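Local coordinates for protein BauA (PDB 6HCP) that probably carries ferric preacinetobactin across the outer membrane of Acinetobacter baumannii as a TonB-dependent siderophore receptor, at residues I106-G120 against P153-Y167. Sequence-based numbering, arbitrary orientation.
Sequences IRGYASSTNDMSMNG and PAGSVGGTVNLVTKY. With EDO (1,2-ethanediol), chain P.
The amide of Asn119 and the ring of Tyr167 meet with their planes 27° apart. Tyr167 OH lies 3.3 Å from Asn119 ND2 at a poor angle for a hydrogen bond; it bonds instead to Asp243 of the barrel. The amide binds Thr165 at both ends: ND2 gives to Thr165 OG1 almost in the amide plane, at 3.0 Å, and OD1 receives Thr165 N. Thr165 OG1 is also bonded to Asp243. Ser117 OG (2.8 Å) and Gly120 N (2.9 Å) both donate to Asn162 OD1, tilted to the same side of its plane. Val157 CG2 approaches the Tyr109 ring obliquely.

The carboxylate of Asp115 is gripped by loop 153-156. OD1 accepts from Ala154 N at 2.7 Å through its syn lone pair. Ser156 N meets OD2 nearly along the C-O bond, and Ser156 OG reaches its anti lone pair at 2.5 Å. With chi1 68°, Ser156 OG sits between its own N and carbonyl carbon, where it also accepts from Ser112 N and water 2.

Ile106 CG2 packs on Gly158 O at 3.2 Å. Water 1 bridges Ala110 O and Val157 N.

Alongside, residues 117-119 pair in parallel with 161-163. Met116 lies along Val161, and its CE touches Leu163 CD1 at 4.0 Å. Strand 159-165 also pairs antiparallel with strand 135-142. The 117-118 pairing adds to the mixed sheet of the plug, which fills the barrel of TonB-dependent receptors, and Asp115 ties plug loops together.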
loop_
_atom_site.group_PDB
_atom_site.type_symbol
_atom_site.label_atom_id
_atom_site.label_comp_id
_atom_site.label_asym_id
_atom_site.label_seq_id
_atom_site.Cartn_x
_atom_site.Cartn_y
_atom_site.Cartn_z
ATOM N N ILE A 106 1.683 -31.846 5.224
ATOM C CA ILE A 106 2.160 -32.388 3.962
ATOM C C ILE A 106 1.182 -33.494 3.535
ATOM O O ILE A 106 0.838 -34.358 4.346
ATOM C CB ILE A 106 3.611 -32.907 4.101
ATOM C CG1 ILE A 106 4.550 -31.829 4.664
ATOM C CG2 ILE A 106 4.103 -33.438 2.770
ATOM C CD1 ILE A 106 5.961 -32.289 4.931
ATOM N N ARG A 107 0.693 -33.416 2.290
ATOM C CA ARG A 107 -0.312 -34.333 1.766
ATOM C C ARG A 107 -1.501 -34.426 2.733
ATOM O O ARG A 107 -2.144 -35.481 2.861
ATOM C CB ARG A 107 0.300 -35.710 1.499
ATOM C CG ARG A 107 1.176 -35.717 0.258
ATOM C CD ARG A 107 1.535 -37.105 -0.242
ATOM N NE ARG A 107 2.215 -37.010 -1.517
ATOM C CZ ARG A 107 2.782 -38.022 -2.161
ATOM N NH1 ARG A 107 2.961 -39.190 -1.553
ATOM N NH2 ARG A 107 3.283 -37.802 -3.364
ATOM N N GLY A 108 -1.813 -33.296 3.377
ATOM C CA GLY A 108 -3.011 -33.146 4.169
ATOM C C GLY A 108 -2.926 -33.758 5.555
ATOM O O GLY A 108 -3.944 -33.816 6.255
ATOM N N TYR A 109 -1.731 -34.179 5.977
ATOM C CA TYR A 109 -1.500 -34.666 7.324
ATOM C C TYR A 109 -0.438 -33.811 8.021
ATOM O O TYR A 109 0.527 -33.387 7.396
ATOM C CB TYR A 109 -0.997 -36.111 7.308
ATOM C CG TYR A 109 -2.057 -37.127 6.976
ATOM C CD1 TYR A 109 -3.129 -37.346 7.815
ATOM C CD2 TYR A 109 -1.993 -37.839 5.791
ATOM C CE1 TYR A 109 -4.093 -38.289 7.512
ATOM C CE2 TYR A 109 -2.974 -38.751 5.452
ATOM C CZ TYR A 109 -4.002 -39.006 6.337
ATOM O OH TYR A 109 -4.925 -39.970 6.052
ATOM N N ALA A 110 -0.577 -33.668 9.336
ATOM C CA ALA A 110 0.391 -32.918 10.127
ATOM C C ALA A 110 1.788 -33.499 9.896
ATOM O O ALA A 110 1.973 -34.710 9.776
ATOM C CB ALA A 110 0.012 -32.951 11.590
ATOM N N SER A 111 2.771 -32.603 9.777
ATOM C CA SER A 111 4.163 -32.948 9.784
ATOM C C SER A 111 4.853 -32.145 10.887
ATOM O O SER A 111 5.006 -30.926 10.774
ATOM C CB SER A 111 4.813 -32.706 8.440
ATOM O OG SER A 111 6.203 -33.045 8.488
ATOM N N SER A 112 5.181 -32.821 11.989
ATOM C CA SER A 112 5.617 -32.139 13.214
ATOM C C SER A 112 7.010 -31.542 13.022
ATOM O O SER A 112 7.928 -32.208 12.478
ATOM C CB SER A 112 5.592 -33.097 14.398
ATOM O OG SER A 112 6.162 -32.499 15.560
ATOM N N THR A 113 7.217 -30.358 13.599
ATOM C CA THR A 113 8.534 -29.763 13.680
ATOM C C THR A 113 9.497 -30.702 14.405
ATOM O O THR A 113 10.694 -30.682 14.151
ATOM C CB THR A 113 8.464 -28.388 14.352
ATOM O OG1 THR A 113 7.861 -28.513 15.648
ATOM C CG2 THR A 113 7.687 -27.418 13.491
ATOM N N ASN A 114 8.965 -31.468 15.357
ATOM C CA ASN A 114 9.776 -32.379 16.166
ATOM C C ASN A 114 10.413 -33.490 15.313
ATOM O O ASN A 114 11.292 -34.196 15.808
ATOM C CB ASN A 114 8.934 -33.153 17.180
ATOM C CG ASN A 114 8.425 -32.370 18.362
ATOM O OD1 ASN A 114 7.699 -32.940 19.174
ATOM N ND2 ASN A 114 8.649 -31.061 18.394
ATOM N N ASP A 115 9.890 -33.701 14.096
ATOM C CA ASP A 115 10.165 -34.870 13.269
ATOM C C ASP A 115 11.090 -34.547 12.092
ATOM O O ASP A 115 11.230 -35.345 11.164
ATOM C CB ASP A 115 8.863 -35.508 12.772
ATOM C CG ASP A 115 8.088 -36.194 13.890
ATOM O OD1 ASP A 115 8.681 -36.366 14.976
ATOM O OD2 ASP A 115 6.886 -36.489 13.700
ATOM N N MET A 116 11.719 -33.371 12.098
ATOM C CA MET A 116 12.683 -33.070 11.036
ATOM C C MET A 116 13.985 -33.827 11.306
ATOM O O MET A 116 14.355 -34.016 12.464
ATOM C CB MET A 116 12.993 -31.571 10.980
ATOM C CG MET A 116 11.756 -30.727 10.760
ATOM S SD MET A 116 12.291 -29.010 10.441
ATOM C CE MET A 116 13.015 -28.571 12.009
ATOM N N SER A 117 14.698 -34.171 10.235
ATOM C CA SER A 117 16.009 -34.747 10.366
ATOM C C SER A 117 17.085 -33.725 9.994
ATOM O O SER A 117 16.813 -32.754 9.274
ATOM C CB SER A 117 16.127 -36.015 9.573
ATOM O OG SER A 117 15.796 -35.833 8.205
ATOM N N MET A 118 18.286 -33.924 10.558
ATOM C CA MET A 118 19.472 -33.150 10.217
ATOM C C MET A 118 20.538 -34.099 9.662
ATOM O O MET A 118 20.901 -35.046 10.337
ATOM C CB MET A 118 20.042 -32.393 11.413
ATOM C CG MET A 118 21.246 -31.514 11.019
ATOM S SD MET A 118 21.966 -30.643 12.424
ATOM C CE MET A 118 20.618 -29.578 12.903
ATOM N N ASN A 119 20.858 -33.953 8.371
ATOM C CA ASN A 119 21.758 -34.864 7.685
ATOM C C ASN A 119 21.292 -36.311 7.912
ATOM O O ASN A 119 22.114 -37.224 8.126
ATOM C CB ASN A 119 23.193 -34.666 8.179
ATOM C CG ASN A 119 23.708 -33.260 7.933
ATOM O OD1 ASN A 119 23.494 -32.703 6.856
ATOM N ND2 ASN A 119 24.406 -32.700 8.904
ATOM N N GLY A 120 19.971 -36.515 7.901
ATOM C CA GLY A 120 19.372 -37.852 7.946
ATOM C C GLY A 120 19.075 -38.347 9.360
ATOM O O GLY A 120 18.474 -39.413 9.507
ATOM N N PRO A 153 10.173 -38.783 16.477
ATOM C CA PRO A 153 9.719 -38.695 17.860
ATOM C C PRO A 153 8.241 -38.359 18.076
ATOM O O PRO A 153 7.685 -38.820 19.065
ATOM C CB PRO A 153 10.592 -37.570 18.437
ATOM C CG PRO A 153 11.846 -37.619 17.637
ATOM C CD PRO A 153 11.394 -38.004 16.246
ATOM N N ALA A 154 7.619 -37.556 17.190
ATOM C CA ALA A 154 6.212 -37.189 17.370
ATOM C C ALA A 154 5.274 -38.091 16.551
ATOM O O ALA A 154 4.055 -37.941 16.609
ATOM C CB ALA A 154 5.975 -35.743 17.019
ATOM N N GLY A 155 5.832 -39.039 15.802
ATOM C CA GLY A 155 5.026 -40.009 15.033
ATOM C C GLY A 155 4.156 -39.380 13.950
ATOM O O GLY A 155 3.152 -39.962 13.557
ATOM N N SER A 156 4.560 -38.221 13.397
ATOM C CA SER A 156 3.784 -37.614 12.320
ATOM C C SER A 156 4.093 -38.339 11.007
ATOM O O SER A 156 5.169 -38.932 10.869
ATOM C CB SER A 156 4.011 -36.092 12.233
ATOM O OG SER A 156 5.329 -35.784 11.812
ATOM N N VAL A 157 3.162 -38.293 10.044
ATOM C CA VAL A 157 3.225 -39.150 8.857
ATOM C C VAL A 157 3.085 -38.384 7.532
ATOM O O VAL A 157 3.109 -38.999 6.464
ATOM C CB VAL A 157 2.153 -40.261 8.942
ATOM C CG1 VAL A 157 2.339 -41.095 10.209
ATOM C CG2 VAL A 157 0.730 -39.713 8.858
ATOM N N GLY A 158 2.971 -37.056 7.556
ATOM C CA GLY A 158 2.674 -36.328 6.322
ATOM C C GLY A 158 3.851 -36.323 5.343
ATOM O O GLY A 158 3.678 -36.276 4.122
ATOM N N GLY A 159 5.065 -36.219 5.883
ATOM C CA GLY A 159 6.286 -36.223 5.055
ATOM C C GLY A 159 7.516 -36.018 5.916
ATOM O O GLY A 159 7.413 -35.726 7.087
ATOM N N THR A 160 8.686 -36.064 5.291
ATOM C CA THR A 160 9.920 -35.858 6.025
ATOM C C THR A 160 10.654 -34.645 5.437
ATOM O O THR A 160 10.881 -34.567 4.227
ATOM C CB THR A 160 10.800 -37.112 6.035
ATOM O OG1 THR A 160 10.048 -38.183 6.622
ATOM C CG2 THR A 160 12.094 -36.895 6.797
ATOM N N VAL A 161 11.041 -33.748 6.333
ATOM C CA VAL A 161 11.856 -32.603 6.034
ATOM C C VAL A 161 13.263 -32.898 6.551
ATOM O O VAL A 161 13.436 -33.138 7.750
ATOM C CB VAL A 161 11.289 -31.341 6.702
ATOM C CG1 VAL A 161 12.164 -30.128 6.420
ATOM C CG2 VAL A 161 9.849 -31.099 6.279
ATOM N N ASN A 162 14.236 -32.882 5.635
ATOM C CA ASN A 162 15.622 -33.194 5.958
ATOM C C ASN A 162 16.474 -31.943 5.704
ATOM O O ASN A 162 16.464 -31.399 4.590
ATOM C CB ASN A 162 16.130 -34.385 5.140
ATOM C CG ASN A 162 17.554 -34.775 5.485
ATOM O OD1 ASN A 162 17.899 -34.874 6.668
ATOM N ND2 ASN A 162 18.414 -34.882 4.471
ATOM N N LEU A 163 17.156 -31.483 6.754
ATOM C CA LEU A 163 17.957 -30.277 6.688
ATOM C C LEU A 163 19.429 -30.675 6.576
ATOM O O LEU A 163 19.947 -31.445 7.417
ATOM C CB LEU A 163 17.722 -29.430 7.940
ATOM C CG LEU A 163 16.254 -29.157 8.279
ATOM C CD1 LEU A 163 16.142 -28.270 9.503
ATOM C CD2 LEU A 163 15.523 -28.520 7.110
ATOM N N VAL A 164 20.046 -30.254 5.472
ATOM C CA VAL A 164 21.425 -30.600 5.152
ATOM C C VAL A 164 22.300 -29.406 5.537
ATOM O O VAL A 164 22.070 -28.287 5.071
ATOM C CB VAL A 164 21.566 -30.944 3.661
ATOM C CG1 VAL A 164 23.013 -31.226 3.270
ATOM C CG2 VAL A 164 20.658 -32.090 3.259
ATOM N N THR A 165 23.259 -29.629 6.433
ATOM C CA THR A 165 24.055 -28.538 6.983
ATOM C C THR A 165 25.117 -28.090 5.965
ATOM O O THR A 165 25.396 -28.784 4.975
ATOM C CB THR A 165 24.711 -28.929 8.310
ATOM O OG1 THR A 165 25.511 -30.090 8.074
ATOM C CG2 THR A 165 23.686 -29.183 9.392
ATOM N N LYS A 166 25.677 -26.910 6.227
ATOM C CA LYS A 166 26.724 -26.309 5.377
ATOM C C LYS A 166 28.113 -26.802 5.823
ATOM O O LYS A 166 28.439 -26.755 7.015
ATOM C CB LYS A 166 26.712 -24.785 5.527
ATOM C CG LYS A 166 25.530 -24.055 4.915
ATOM C CD LYS A 166 25.456 -22.602 5.394
ATOM C CE LYS A 166 24.503 -21.750 4.579
ATOM N NZ LYS A 166 24.461 -20.355 5.081
ATOM N N TYR A 167 28.951 -27.142 4.841
ATOM C CA TYR A 167 30.373 -27.404 5.081
ATOM C C TYR A 167 31.218 -26.482 4.179
ATOM O O TYR A 167 30.716 -25.902 3.199
ATOM C CB TYR A 167 30.667 -28.888 4.836
ATOM C CG TYR A 167 29.884 -29.835 5.719
ATOM C CD1 TYR A 167 30.173 -29.959 7.071
ATOM C CD2 TYR A 167 28.798 -30.536 5.218
ATOM C CE1 TYR A 167 29.442 -30.807 7.892
ATOM C CE2 TYR A 167 28.064 -31.393 6.023
ATOM C CZ TYR A 167 28.376 -31.524 7.364
ATOM O OH TYR A 167 27.625 -32.355 8.153
HETATM C C1 EDO P . 21.668 -41.004 8.372
HETATM O O1 EDO P . 22.490 -42.096 7.951
HETATM C C2 EDO P . 22.108 -40.519 9.740
HETATM O O2 EDO P . 22.991 -39.407 9.571
HETATM O O HOH W 1 0.737 -36.792 10.865
HETATM O O HOH W 2 5.705 -36.016 9.055
HETATM O O HOH W 3 9.948 -34.180 8.967
HETATM O O HOH W 4 9.222 -37.414 9.495
#